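Local atomic coordinates of periplasmic beta-glucosidase (Pseudomonas aeruginosa, PDB entry 6R5T), a protein that probably hydrolyses terminal, non-reducing beta-D-glucosyl residues, releasing beta-D-glucose, as a periplasmic family 3 glycoside hydrolase. Residues Trp135-Glu140 against Ala179-Ala184; Phe142-Tyr147 against Tyr608-Gly613. The protein carries 1 engineered substitution. All coordinates share one frame; numbering follows the deposited sequence.

Contact 1 (Trp135-Glu140 against Ala179-Ala184); sequences WGRVSE and ALYGAA. With BGC (beta-D-glucopyranose), chain C.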
# COMPACT_ATOMS: atom_id res chain seq x y z
N TRP A 135 9.58 -0.34 -5.12
CA TRP A 135 10.23 -1.67 -5.19
C TRP A 135 11.45 -1.61 -6.15
O TRP A 135 11.29 -1.19 -7.29
CB TRP A 135 9.19 -2.68 -5.64
CG TRP A 135 9.61 -4.12 -5.58
CD1 TRP A 135 10.09 -4.78 -4.50
CD2 TRP A 135 9.42 -5.14 -6.58
NE1 TRP A 135 10.25 -6.12 -4.76
CE2 TRP A 135 9.81 -6.37 -6.02
CE3 TRP A 135 8.93 -5.13 -7.88
CZ2 TRP A 135 9.71 -7.58 -6.71
CZ3 TRP A 135 8.87 -6.32 -8.58
CH2 TRP A 135 9.25 -7.55 -7.99
N GLY A 136 12.59 -2.13 -5.72
CA GLY A 136 13.81 -2.03 -6.54
C GLY A 136 13.74 -2.88 -7.78
O GLY A 136 14.42 -2.57 -8.75
N ARG A 137 12.86 -3.87 -7.81
CA ARG A 137 12.81 -4.79 -8.98
C ARG A 137 11.82 -4.34 -10.05
O ARG A 137 11.61 -5.09 -11.02
CB ARG A 137 12.55 -6.19 -8.47
CG ARG A 137 13.59 -6.62 -7.46
CD ARG A 137 13.55 -8.10 -7.08
NE ARG A 137 14.12 -8.86 -8.18
CZ ARG A 137 14.75 -10.03 -8.08
NH1 ARG A 137 14.84 -10.63 -6.91
NH2 ARG A 137 15.30 -10.55 -9.18
N VAL A 138 11.24 -3.15 -9.94
CA VAL A 138 10.36 -2.66 -11.02
C VAL A 138 11.18 -2.57 -12.32
O VAL A 138 10.56 -2.74 -13.38
CB VAL A 138 9.71 -1.30 -10.69
CG1 VAL A 138 8.80 -1.40 -9.47
CG2 VAL A 138 10.75 -0.23 -10.51
N SER A 139 12.49 -2.37 -12.20
CA SER A 139 13.36 -2.25 -13.41
C SER A 139 13.35 -3.54 -14.24
O SER A 139 13.58 -3.50 -15.50
CB SER A 139 14.76 -1.88 -13.00
OG SER A 139 15.33 -2.96 -12.26
N GLU A 140 13.02 -4.66 -13.62
CA GLU A 140 13.06 -5.99 -14.28
C GLU A 140 11.77 -6.38 -14.98
O GLU A 140 11.83 -7.32 -15.75
CB GLU A 140 13.31 -7.06 -13.22
CG GLU A 140 14.68 -6.94 -12.68
CD GLU A 140 14.78 -7.77 -11.44
OE1 GLU A 140 14.48 -9.02 -11.54
OE2 GLU A 140 15.12 -7.14 -10.39
N ALA A 179 4.57 -16.42 -7.54
CA ALA A 179 3.77 -15.38 -8.19
C ALA A 179 3.61 -14.20 -7.24
O ALA A 179 3.71 -14.35 -6.03
CB ALA A 179 2.40 -15.92 -8.54
N LEU A 180 3.24 -13.06 -7.85
CA LEU A 180 2.73 -11.84 -7.18
C LEU A 180 3.86 -11.05 -6.51
O LEU A 180 3.56 -10.15 -5.71
CB LEU A 180 1.67 -12.18 -6.13
CG LEU A 180 0.57 -13.16 -6.51
CD1 LEU A 180 -0.47 -13.21 -5.41
CD2 LEU A 180 -0.05 -12.85 -7.86
N TYR A 181 5.10 -11.37 -6.82
CA TYR A 181 6.28 -10.86 -6.08
C TYR A 181 6.32 -9.32 -6.06
O TYR A 181 6.73 -8.73 -5.06
CB TYR A 181 7.49 -11.49 -6.74
CG TYR A 181 8.84 -11.18 -6.16
CD1 TYR A 181 9.10 -11.11 -4.81
CD2 TYR A 181 9.89 -11.01 -7.04
CE1 TYR A 181 10.38 -10.78 -4.35
CE2 TYR A 181 11.17 -10.76 -6.60
CZ TYR A 181 11.41 -10.61 -5.26
OH TYR A 181 12.70 -10.33 -4.85
N GLY A 182 5.87 -8.70 -7.12
CA GLY A 182 5.92 -7.23 -7.25
C GLY A 182 4.86 -6.50 -6.45
O GLY A 182 4.84 -5.25 -6.48
N ALA A 183 3.93 -7.22 -5.78
CA ALA A 183 2.93 -6.59 -4.89
C ALA A 183 3.40 -6.50 -3.43
O ALA A 183 2.56 -6.26 -2.52
CB ALA A 183 1.60 -7.29 -5.06
N ALA A 184 4.69 -6.69 -3.18
CA ALA A 184 5.25 -6.62 -1.83
C ALA A 184 4.70 -5.41 -1.07
O ALA A 184 4.81 -4.26 -1.54
CB ALA A 184 6.75 -6.50 -1.92
C2 BGC C . 17.17 -14.83 -10.01
C3 BGC C . 17.97 -15.72 -9.04
C4 BGC C . 18.42 -14.79 -7.88
C5 BGC C . 17.13 -14.26 -7.22
C6 BGC C . 17.41 -13.29 -6.10
C1 BGC C . 16.00 -14.20 -9.25
O1 BGC C . 15.42 -13.33 -10.18
O2 BGC C . 16.65 -15.51 -11.14
O3 BGC C . 19.14 -16.21 -9.73
O4 BGC C . 19.16 -15.59 -6.95
O5 BGC C . 16.47 -13.45 -8.14
O6 BGC C . 16.17 -12.87 -5.51
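W135 and G182 bring the two backbones to their nearest approach, 7.3 Å between CA atoms, where the loops after the neighbouring barrel strands 121-122 and 172-178 each make a short 3-10 turn (138-140 and 181-182). The indole of W135 lies between the two backbones. G182 lies over one face of its six-membered ring, a CH-pi contact with CA 3.5 Å from the ring centroid; glycine suits this place because a CB here would press on CZ3 of W135. R137 CB lies over the opposite face. The same indole drives its edge into Y181: CZ2 stands above the centre of the phenol, a T-shaped stack with centroids 4.9 Å apart and planes at 88°. With CG anti to the backbone N (chi1 -178°), the Y181 ring extends toward the sugar site, and its OH accepts a hydrogen bond of 3.0 Å from R137 NH1, tilted from the guanidinium plane. D189 OD1 accepts a hydrogen bond from the indole NE1 and forms a weak one with the Y181 hydroxyl. R137 bends at chi3 (75°) and presents NE and NH2 side-on to E140 in a bidentate salt bridge: NH2 reaches OE1 at 2.9 Å, nearly in plane and on the syn lone pair, while NE meets OE2 at 3.0 Å. The end of the guanidinium faces the bound beta-D-glucopyranose, with NH1 bonded to O6 at 3.0 Å and NH2 to O1 at 3.0 Å and, less closely, to O5. K176, H177, D79 and E486 also hydrogen-bond this sugar. Arginine fits because its N-H groups can serve carboxylate, phenol and sugar together. E140 and Y181 thus fix, from the second shell, the rotation of the sugar-binding R137, and the carboxylate probably helps to balance the arginine's buried positive charge.

Contact 2 (Phe142-Tyr147 against Tyr608-Gly613); sequences FGEDTY and YPFGYG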
# COMPACT_ATOMS: atom_id res chain seq x y z
N PHE A 142 7.81 -5.14 -16.92
CA PHE A 142 7.32 -4.41 -18.10
C PHE A 142 6.31 -3.34 -17.70
O PHE A 142 5.67 -2.78 -18.58
CB PHE A 142 6.74 -5.38 -19.11
CG PHE A 142 7.70 -6.35 -19.71
CD1 PHE A 142 8.88 -5.92 -20.30
CD2 PHE A 142 7.40 -7.70 -19.74
CE1 PHE A 142 9.73 -6.82 -20.95
CE2 PHE A 142 8.28 -8.60 -20.35
CZ PHE A 142 9.41 -8.15 -20.98
N GLY A 143 6.21 -3.03 -16.40
CA GLY A 143 5.36 -1.95 -15.89
C GLY A 143 4.08 -2.49 -15.29
O GLY A 143 4.09 -3.58 -14.70
N GLU A 144 3.04 -1.66 -15.32
CA GLU A 144 1.88 -1.88 -14.45
C GLU A 144 0.73 -2.56 -15.19
O GLU A 144 -0.25 -2.86 -14.52
CB GLU A 144 1.39 -0.55 -13.87
CG GLU A 144 0.67 0.40 -14.82
CD GLU A 144 0.57 1.84 -14.29
OE1 GLU A 144 1.45 2.28 -13.47
OE2 GLU A 144 -0.33 2.60 -14.74
N ASP A 145 0.82 -2.75 -16.49
CA ASP A 145 -0.38 -3.22 -17.22
C ASP A 145 -0.40 -4.72 -17.48
O ASP A 145 0.56 -5.27 -18.04
CB ASP A 145 -0.54 -2.50 -18.54
CG ASP A 145 -1.85 -2.92 -19.20
OD1 ASP A 145 -2.94 -2.67 -18.60
OD2 ASP A 145 -1.74 -3.47 -20.30
N THR A 146 -1.54 -5.31 -17.19
CA THR A 146 -1.68 -6.79 -17.32
C THR A 146 -1.67 -7.17 -18.80
O THR A 146 -1.04 -8.16 -19.16
CB THR A 146 -2.96 -7.23 -16.63
OG1 THR A 146 -2.92 -6.81 -15.27
CG2 THR A 146 -3.15 -8.71 -16.76
N TYR A 147 -2.40 -6.46 -19.65
CA TYR A 147 -2.46 -6.75 -21.10
C TYR A 147 -1.07 -6.71 -21.71
O TYR A 147 -0.62 -7.68 -22.42
CB TYR A 147 -3.50 -5.87 -21.79
CG TYR A 147 -3.65 -6.11 -23.25
CD1 TYR A 147 -2.87 -5.46 -24.16
CD2 TYR A 147 -4.62 -6.98 -23.70
CE1 TYR A 147 -2.96 -5.73 -25.53
CE2 TYR A 147 -4.77 -7.22 -25.06
CZ TYR A 147 -3.94 -6.61 -25.96
OH TYR A 147 -4.27 -6.91 -27.27
N TYR A 608 2.95 11.96 -14.88
CA TYR A 608 2.93 11.47 -16.29
C TYR A 608 2.12 10.19 -16.27
O TYR A 608 2.48 9.27 -15.53
CB TYR A 608 4.32 11.22 -16.84
CG TYR A 608 5.29 12.37 -16.74
CD1 TYR A 608 5.15 13.52 -17.49
CD2 TYR A 608 6.40 12.28 -15.92
CE1 TYR A 608 6.08 14.55 -17.42
CE2 TYR A 608 7.33 13.29 -15.84
CZ TYR A 608 7.17 14.44 -16.60
OH TYR A 608 8.11 15.45 -16.53
N PRO A 609 1.05 10.10 -17.05
CA PRO A 609 0.20 8.90 -17.00
C PRO A 609 0.75 7.76 -17.87
O PRO A 609 1.61 7.91 -18.68
CB PRO A 609 -1.10 9.39 -17.60
CG PRO A 609 -0.62 10.41 -18.60
CD PRO A 609 0.55 11.12 -17.96
N PHE A 610 0.22 6.58 -17.61
CA PHE A 610 0.45 5.40 -18.46
C PHE A 610 0.22 5.75 -19.92
O PHE A 610 -0.78 6.42 -20.26
CB PHE A 610 -0.51 4.31 -18.04
CG PHE A 610 -0.33 3.04 -18.80
CD1 PHE A 610 0.62 2.08 -18.44
CD2 PHE A 610 -1.15 2.76 -19.89
CE1 PHE A 610 0.71 0.88 -19.14
CE2 PHE A 610 -1.06 1.56 -20.58
CZ PHE A 610 -0.12 0.64 -20.22
N GLY A 611 1.16 5.37 -20.76
CA GLY A 611 1.07 5.60 -22.21
C GLY A 611 1.56 6.97 -22.64
O GLY A 611 1.49 7.25 -23.86
N TYR A 612 2.10 7.79 -21.73
CA TYR A 612 2.57 9.16 -22.05
C TYR A 612 3.92 9.11 -22.74
O TYR A 612 4.84 8.38 -22.33
CB TYR A 612 2.66 10.00 -20.78
CG TYR A 612 3.10 11.41 -21.01
CD1 TYR A 612 2.27 12.37 -21.52
CD2 TYR A 612 4.39 11.75 -20.71
CE1 TYR A 612 2.72 13.67 -21.70
CE2 TYR A 612 4.87 13.03 -20.90
CZ TYR A 612 4.03 13.99 -21.37
OH TYR A 612 4.57 15.25 -21.53
N GLY A 613 4.06 9.97 -23.73
CA GLY A 613 5.40 10.26 -24.28
C GLY A 613 5.29 11.14 -25.49
O GLY A 613 4.30 10.98 -26.26
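F610 projects from a type II beta turn, P609 to Y612, and meets E144 and D145 at the start of helix 146-161, joining the C-terminal part of the enzyme to its TIM-barrel domain. The turn is closed by the backbone bond from Y612 N to P609 O, 3.1 Å, and G611 supplies the positive phi that glycine adopts readily at the third position. At the second position, a chi1 of -178° swings the F610 ring away from its own backbone N and out to the barrel. The side chains of E144 and F610 run antiparallel alongside one another, so that the carboxylate comes beside the root of the phenylalanine, OE2 lying 3.7 Å from F610 CB. Carboxylate and ring planes are only 11° apart, yet the oxygen approaches the ring obliquely and no stack forms. The aliphatic part of E144 contributes too, its CG lying 4.0 Å from F610 CD1. D145 instead comes in roughly perpendicular to the phenylalanine side chain, offering its CB to the far end of the ring. No hydrogen bond spans the two segments: F610 meets the CB of D145 and, from E144, both the aliphatic CG and the carboxylate oxygen OE2, in van der Waals contact that suits an apolar ring. The carboxylates find their hydrogen bonds outside the two segments. E144 OE2 accepts bonds from S566 OG and Y578 N, and D145 OD1 is bonded to the hydroxyl of Y578. Aspartate is also apt as the N-cap of helix 146-161, its OD2 accepting the backbone N-H of L148. The nearest approach of D145 to the ring is CB to F610 CZ, 3.6 Å.

The centres of contacts 1 and 2 lie about 15 Å apart, and their first segments nearly adjoin in the connection that leads from strand 121-122 of the parallel barrel into helix 146-161. Along the chain the order is 135-140, 142-147, 179-184, 608-613, so the two contacts cross. Contact 1 stays within the N-terminal TIM-barrel domain, tying this loop to the one after strand 172-178 beside the sugar pocket. Contact 2 reaches 461 residues onward, to a loop of the C-terminal domain before strand 619-626. The connection from strand 121-122 into helix 146-161 thus touches the sugar through its first part and packs on the later region of the chain through the next.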